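Local coordinates for protein dihydropyrimidinase (Dictyostelium discoideum, PDB 2FTW) that catalyses the reversible hydrolytic ring opening of dihydropyrimidines, the second step of reductive pyrimidine degradation, using two zinc ions per subunit, at residues A[80-85]-A[114-119]. Numbering follows the deposited sequence.
Sequences DDFDIG and DQWKKW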
# COMPACT_ATOMS: atom_id res chain seq x y z
N ASP A 80 8.47 33.25 24.40
CA ASP A 80 9.27 33.64 23.25
C ASP A 80 8.48 34.66 22.44
O ASP A 80 7.42 34.34 21.88
CB ASP A 80 9.63 32.43 22.36
CG ASP A 80 10.64 31.44 23.01
OD1 ASP A 80 11.26 31.73 24.05
OD2 ASP A 80 10.80 30.33 22.45
N ASP A 81 8.99 35.89 22.37
CA ASP A 81 8.36 36.96 21.59
C ASP A 81 9.14 37.21 20.29
O ASP A 81 10.05 36.45 19.96
CB ASP A 81 8.22 38.23 22.43
CG ASP A 81 9.54 38.95 22.64
OD1 ASP A 81 10.55 38.52 22.04
OD2 ASP A 81 9.58 39.93 23.39
N PHE A 82 8.79 38.28 19.57
CA PHE A 82 9.37 38.55 18.25
C PHE A 82 10.84 38.97 18.26
O PHE A 82 11.54 38.85 17.26
CB PHE A 82 8.54 39.59 17.50
CG PHE A 82 7.35 39.01 16.79
CD1 PHE A 82 7.53 38.11 15.75
CD2 PHE A 82 6.06 39.33 17.20
CE1 PHE A 82 6.43 37.55 15.10
CE2 PHE A 82 4.96 38.76 16.56
CZ PHE A 82 5.14 37.88 15.51
N ASP A 83 11.31 39.48 19.40
CA ASP A 83 12.70 39.87 19.53
C ASP A 83 13.57 38.67 19.95
O ASP A 83 14.41 38.19 19.16
CB ASP A 83 12.80 41.04 20.51
CG ASP A 83 14.21 41.59 20.66
OD1 ASP A 83 15.16 41.01 20.07
OD2 ASP A 83 14.35 42.61 21.39
N ILE A 84 13.36 38.17 21.16
CA ILE A 84 14.06 37.00 21.72
C ILE A 84 13.91 35.80 20.79
O ILE A 84 14.82 34.99 20.62
CB ILE A 84 13.42 36.56 23.07
CG1 ILE A 84 13.39 37.69 24.10
CG2 ILE A 84 14.16 35.34 23.64
CD1 ILE A 84 12.25 37.58 25.09
N GLY A 85 12.70 35.66 20.25
CA GLY A 85 12.38 34.58 19.33
C GLY A 85 13.24 34.57 18.08
O GLY A 85 13.74 33.53 17.69
N ASP A 114 -3.23 43.92 11.82
CA ASP A 114 -2.57 45.18 12.20
C ASP A 114 -1.86 45.02 13.53
O ASP A 114 -0.76 45.52 13.72
CB ASP A 114 -3.58 46.34 12.30
CG ASP A 114 -3.95 46.92 10.95
OD1 ASP A 114 -3.37 46.51 9.92
OD2 ASP A 114 -4.83 47.80 10.91
N GLN A 115 -2.49 44.30 14.46
CA GLN A 115 -1.91 44.10 15.77
C GLN A 115 -0.61 43.31 15.62
O GLN A 115 0.43 43.71 16.15
CB GLN A 115 -2.88 43.40 16.72
CG GLN A 115 -2.36 43.22 18.14
CD GLN A 115 -2.08 44.55 18.84
OE1 GLN A 115 -2.92 45.06 19.61
NE2 GLN A 115 -0.90 45.11 18.57
N TRP A 116 -0.68 42.22 14.86
CA TRP A 116 0.46 41.32 14.70
C TRP A 116 1.67 42.02 14.08
O TRP A 116 2.77 41.95 14.63
CB TRP A 116 0.08 40.06 13.91
CG TRP A 116 0.09 38.81 14.76
CD1 TRP A 116 1.10 37.91 14.86
CD2 TRP A 116 -0.93 38.37 15.65
NE1 TRP A 116 0.78 36.92 15.75
CE2 TRP A 116 -0.47 37.17 16.25
CE3 TRP A 116 -2.20 38.85 16.00
CZ2 TRP A 116 -1.23 36.45 17.17
CZ3 TRP A 116 -2.96 38.14 16.91
CH2 TRP A 116 -2.47 36.96 17.50
N LYS A 117 1.44 42.73 12.98
CA LYS A 117 2.51 43.43 12.27
C LYS A 117 3.17 44.52 13.11
O LYS A 117 4.34 44.80 12.94
CB LYS A 117 1.97 44.04 10.97
CG LYS A 117 3.05 44.44 10.00
CD LYS A 117 2.50 44.97 8.69
CE LYS A 117 3.61 45.34 7.72
NZ LYS A 117 4.59 46.30 8.33
N LYS A 118 2.40 45.13 14.00
CA LYS A 118 2.93 46.15 14.90
C LYS A 118 3.87 45.53 15.94
O LYS A 118 4.95 46.07 16.19
CB LYS A 118 1.78 46.88 15.59
CG LYS A 118 2.18 48.12 16.40
N TRP A 119 3.45 44.42 16.54
CA TRP A 119 4.30 43.67 17.49
C TRP A 119 5.64 43.25 16.88
O TRP A 119 6.67 43.34 17.54
CB TRP A 119 3.59 42.41 17.98
CG TRP A 119 2.46 42.64 18.92
CD1 TRP A 119 2.32 43.68 19.80
CD2 TRP A 119 1.34 41.79 19.11
NE1 TRP A 119 1.16 43.54 20.51
CE2 TRP A 119 0.54 42.38 20.11
CE3 TRP A 119 0.93 40.58 18.54
CZ2 TRP A 119 -0.65 41.81 20.55
CZ3 TRP A 119 -0.26 40.01 18.98
CH2 TRP A 119 -1.04 40.63 19.97
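F82, the first residue after the N-cap of helix 82-91, sends its phenyl ring against helix 109-121 and meets two tryptophans, W116 and W119. The side-chain touches are apolar, and F82 also lies against the backbone carbonyl of W119. CZ of F82 lies 4.1 Å from CD1 of W116; the indole carbon sits at the edge of the phenyl, near its plane, and the two side chains cross at about a right angle. One flank of the same ring rests on the root of W119, with CD2 of F82 4.0 Å from CB of W119. The indole of W119 does not take part: with CG anti to the carbonyl carbon (chi1 -72°), it is carried away from F82 and over the W116 indole, where CZ3 of W119 stands 3.6 Å above one face, toward the rim. CG of Q115 stands 3.3 Å above one face of the W119 indole, toward its rim.

No hydrogen bond links the segments; those here lie within one segment or run to other parts of the fold. D81 caps its helix through OD1, which accepts from N of I84 at 3.0 Å, nearly along the C-O axis, and from N of D83 at 2.9 Å, from above the carboxylate plane; both bonds are clearly bent, with N-H...O angles of 137° and 131°. NE1 of W116 is bonded to D99 on strand 94-101, which F82 also touches.

The contact thus joins the starting turn of one helix to the next helix of the (beta-alpha)8-barrel domain, and the side chain of W116 lies about 11 Å from a bound zinc ion. It probably rests on van der Waals packing and the exclusion of water from buried F82 and W116, with the D99 bond probably fixing the indole's rotation.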